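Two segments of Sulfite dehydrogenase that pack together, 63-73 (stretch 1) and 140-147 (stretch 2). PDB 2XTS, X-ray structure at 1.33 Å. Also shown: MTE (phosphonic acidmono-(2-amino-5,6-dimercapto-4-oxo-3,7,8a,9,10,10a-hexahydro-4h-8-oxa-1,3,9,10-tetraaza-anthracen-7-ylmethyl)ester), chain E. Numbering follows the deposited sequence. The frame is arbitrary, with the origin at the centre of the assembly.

Stretch 1, residues 63-73: GTITPQGCAFE
Stretch 2 140-147: QGMIHNME

How does the irregular first stretch meet the strand? Residues 63-73 form neither helix nor strand, whereas 143-147 are strand, preceded by a loop. The register pairs T66 with N145 (CA atoms 5.3 Å apart), A71 with H144 (5.6 Å) and F72 with M142 (6.0 Å), so stretch 1 runs toward the start of stretch 2 as it advances. The contact buries 541 Å² in all. G63 lies out of reach; its phi/psi of 66/-146 suits glycine. T64 (-131/-24, chi1 p) turns its CA-to-CB bond sideways and places its O 3.0 Å from N145 OD1, while its own hydroxyl is hydrogen-bonded elsewhere in the structure. I65 (-80/126, m and m) points away, although its end comes nearer, and its CA passes 3.7 Å from N145 O.

What fastens the backbones? T66 does, at phi/psi -87/128. Its N donates to N145 O at 2.9 Å with an almost straight angle of 179°, and N145 N donates to T66 OG1 at 2.8 Å, with a more bent angle of 138°. The CA-to-CB bond points toward the strand and chi1 is m (-47°), which brings OG1 to the backbone N of N145 and within 3.4 Å of H144 CA. Threonine suits the place because its short side chain supplies an acceptor where the backbone bonds. N145 is extended (-146/115), with chi1 t.

How does the chain get from T66 to the next contact? It turns. P67 (-62/127) points away, and Q68 and G69 follow near -65/-27 and -67/-23, then C70 at -117/15. C70 N donates to P67 O at 3.0 Å, and a weak bond joins A71 N to Q68 O at 3.3 Å. Q68, with chi1 p, has its CA-to-CB bond sideways, its CB 4.0 Å from M146 CE; its amide is satisfied elsewhere in the structure. A71 (-75/133) then points toward the strand, its CB 3.4 Å from M146 CE and 3.7 Å from H144 CB. The small methyl fits this close approach, and M146 (-135/156; m, t, t) starts sideways but extends its end nearer.

What closes the contact at F72 and E73? F72 (-56/159, chi1 p at 86°, chi2 -70°) points toward stretch 2 and has 111 Å² covered by it, the largest share of any residue here. One ring face lies under I143 N and M142 C, with F72 CD1 3.3 Å from I143 N and F72 CE1 3.6 Å from M142 C; MTE O1P lies over the opposite face. The broad, flat ring thus fits between backbone and cofactor. The H144 ring (chi1 p, chi2 59°) sits obliquely to it, centroids 5.1 Å apart and planes at 49°. H144 also points toward stretch 1, and its NE2 donates to MTE O3P at 3.0 Å and 177°, so the imidazole combines packing with phosphate binding. E73 (-122/140) points away, with its CA 3.4 Å from MTE O2P.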

# COMPACT_ATOMS: atom_id res chain seq x y z
N GLY A 63 -10.97 -0.42 2.54
CA GLY A 63 -10.05 0.44 3.26
C GLY A 63 -9.87 1.75 2.53
O GLY A 63 -10.83 2.28 1.96
N THR A 64 -8.66 2.29 2.62
CA THR A 64 -8.34 3.58 2.03
C THR A 64 -7.07 3.62 1.18
O THR A 64 -6.96 4.50 0.30
CB THR A 64 -8.25 4.70 3.08
OG1 THR A 64 -7.06 4.55 3.86
CG2 THR A 64 -9.50 4.76 3.96
N ILE A 65 -6.12 2.71 1.41
CA ILE A 65 -4.86 2.73 0.66
C ILE A 65 -5.08 2.09 -0.70
O ILE A 65 -5.57 0.96 -0.78
CB ILE A 65 -3.77 1.94 1.42
CG1 ILE A 65 -3.41 2.65 2.74
CG2 ILE A 65 -2.52 1.73 0.57
CD1 ILE A 65 -2.82 4.01 2.59
N THR A 66 -4.73 2.79 -1.79
CA THR A 66 -4.87 2.19 -3.11
C THR A 66 -3.61 1.40 -3.44
O THR A 66 -2.52 1.95 -3.37
CB THR A 66 -5.03 3.28 -4.21
OG1 THR A 66 -6.00 4.27 -3.82
CG2 THR A 66 -5.45 2.61 -5.54
N PRO A 67 -3.75 0.12 -3.85
CA PRO A 67 -2.54 -0.60 -4.31
C PRO A 67 -1.97 0.09 -5.52
O PRO A 67 -2.67 0.32 -6.48
CB PRO A 67 -3.06 -2.00 -4.63
CG PRO A 67 -4.37 -2.09 -3.97
CD PRO A 67 -4.95 -0.73 -3.99
N GLN A 68 -0.70 0.43 -5.49
CA GLN A 68 -0.14 1.25 -6.52
C GLN A 68 -0.14 0.58 -7.88
O GLN A 68 -0.22 1.28 -8.89
CB GLN A 68 1.24 1.80 -6.13
CG GLN A 68 2.20 0.81 -5.54
CD GLN A 68 2.16 0.69 -4.02
OE1 GLN A 68 1.10 0.80 -3.40
NE2 GLN A 68 3.32 0.47 -3.43
N GLY A 69 -0.10 -0.74 -7.92
CA GLY A 69 -0.17 -1.42 -9.19
C GLY A 69 -1.49 -1.28 -9.93
O GLY A 69 -1.52 -1.49 -11.15
N CYS A 70 -2.57 -1.00 -9.22
CA CYS A 70 -3.84 -0.74 -9.91
C CYS A 70 -4.38 0.67 -9.72
O CYS A 70 -5.52 0.94 -10.05
CB CYS A 70 -4.91 -1.74 -9.53
SG CYS A 70 -5.40 -1.82 -7.82
N ALA A 71 -3.54 1.56 -9.23
CA ALA A 71 -3.88 2.97 -9.07
C ALA A 71 -3.87 3.64 -10.45
O ALA A 71 -2.93 3.45 -11.24
CB ALA A 71 -2.91 3.64 -8.13
N PHE A 72 -4.92 4.41 -10.73
CA PHE A 72 -5.11 4.96 -12.07
C PHE A 72 -3.94 5.78 -12.55
O PHE A 72 -3.14 6.31 -11.75
CB PHE A 72 -6.40 5.81 -12.18
CG PHE A 72 -6.25 7.26 -11.78
CD1 PHE A 72 -6.05 7.64 -10.48
CD2 PHE A 72 -6.34 8.25 -12.74
CE1 PHE A 72 -5.92 8.97 -10.15
CE2 PHE A 72 -6.22 9.56 -12.40
CZ PHE A 72 -6.02 9.94 -11.12
N GLU A 73 -3.87 5.92 -13.87
CA GLU A 73 -2.88 6.71 -14.61
C GLU A 73 -3.59 7.74 -15.44
O GLU A 73 -4.60 7.46 -16.07
CB GLU A 73 -2.17 5.81 -15.61
CG GLU A 73 -1.38 4.67 -15.04
CD GLU A 73 -0.91 3.73 -16.14
OE1 GLU A 73 -0.10 4.13 -17.01
OE2 GLU A 73 -1.34 2.58 -16.14
N GLN A 140 -16.22 6.96 -10.99
CA GLN A 140 -15.52 7.57 -9.87
C GLN A 140 -14.06 7.13 -9.73
O GLN A 140 -13.40 7.56 -8.80
CB GLN A 140 -16.28 7.32 -8.56
CG GLN A 140 -17.55 8.18 -8.32
CD GLN A 140 -18.80 7.62 -9.00
OE1 GLN A 140 -18.85 6.45 -9.37
NE2 GLN A 140 -19.82 8.43 -9.11
N GLY A 141 -13.57 6.28 -10.63
CA GLY A 141 -12.27 5.65 -10.42
C GLY A 141 -11.04 6.39 -10.92
O GLY A 141 -9.96 5.83 -10.88
N MET A 142 -11.15 7.64 -11.34
CA MET A 142 -9.98 8.47 -11.61
C MET A 142 -9.49 9.06 -10.27
O MET A 142 -9.49 10.28 -10.07
CB MET A 142 -10.24 9.59 -12.62
CG MET A 142 -10.92 9.22 -13.88
SD MET A 142 -11.05 10.73 -14.89
CE MET A 142 -12.26 10.24 -16.12
N ILE A 143 -9.07 8.19 -9.36
CA ILE A 143 -8.64 8.59 -8.05
C ILE A 143 -7.73 7.51 -7.49
O ILE A 143 -7.91 6.32 -7.75
CB ILE A 143 -9.88 8.80 -7.12
CG1 ILE A 143 -9.51 9.52 -5.84
CG2 ILE A 143 -10.62 7.49 -6.81
CD1 ILE A 143 -10.71 10.17 -5.18
N HIS A 144 -6.78 7.94 -6.68
CA HIS A 144 -5.98 7.03 -5.87
C HIS A 144 -5.58 7.73 -4.58
O HIS A 144 -5.72 8.95 -4.46
CB HIS A 144 -4.79 6.39 -6.63
CG HIS A 144 -3.76 7.32 -7.19
ND1 HIS A 144 -3.04 8.20 -6.41
CD2 HIS A 144 -3.24 7.38 -8.43
CE1 HIS A 144 -2.15 8.80 -7.18
NE2 HIS A 144 -2.25 8.32 -8.41
N ASN A 145 -5.12 6.96 -3.60
CA ASN A 145 -4.83 7.46 -2.27
C ASN A 145 -3.65 6.72 -1.73
O ASN A 145 -3.70 5.53 -1.53
CB ASN A 145 -6.07 7.26 -1.39
CG ASN A 145 -5.97 7.89 -0.01
OD1 ASN A 145 -5.76 7.19 1.01
ND2 ASN A 145 -6.18 9.16 0.07
N MET A 146 -2.57 7.44 -1.51
CA MET A 146 -1.31 6.85 -1.11
C MET A 146 -0.68 7.64 0.03
O MET A 146 -0.94 8.83 0.25
CB MET A 146 -0.32 6.80 -2.29
CG MET A 146 -0.93 6.17 -3.51
SD MET A 146 0.32 5.83 -4.76
CE MET A 146 -0.73 5.23 -6.09
N GLU A 147 0.18 6.93 0.77
CA GLU A 147 1.06 7.53 1.77
C GLU A 147 2.33 8.00 1.08
O GLU A 147 3.09 7.17 0.59
CB GLU A 147 1.42 6.49 2.83
CG GLU A 147 2.40 6.98 3.90
CD GLU A 147 2.93 5.84 4.76
OE1 GLU A 147 3.68 4.99 4.25
OE2 GLU A 147 2.65 5.83 5.97
N1 MTE E . 2.34 15.26 -14.94
C2 MTE E . 2.95 15.25 -16.12
N2 MTE E . 4.25 15.58 -16.19
N3 MTE E . 2.30 14.89 -17.25
C4 MTE E . 0.99 14.53 -17.26
O4 MTE E . 0.47 14.20 -18.35
N5 MTE E . -1.10 14.31 -15.89
C6 MTE E . -1.70 14.95 -14.74
C7 MTE E . -0.95 14.74 -13.43
N8 MTE E . 0.45 15.04 -13.61
C9 MTE E . 0.25 14.56 -16.01
C10 MTE E . 1.01 14.96 -14.82
C1' MTE E . -3.15 14.57 -14.53
S1' MTE E . -4.36 15.25 -15.60
C2' MTE E . -3.55 13.78 -13.50
S2' MTE E . -5.20 13.50 -13.15
C3' MTE E . -2.50 13.17 -12.60
O3' MTE E . -1.14 13.40 -13.02
C4' MTE E . -2.67 11.66 -12.56
O4' MTE E . -1.73 11.09 -11.64
P MTE E . -1.47 9.51 -11.78
O1P MTE E . -2.90 8.96 -11.50
O2P MTE E . -1.06 9.17 -13.18
O3P MTE E . -0.52 9.17 -10.69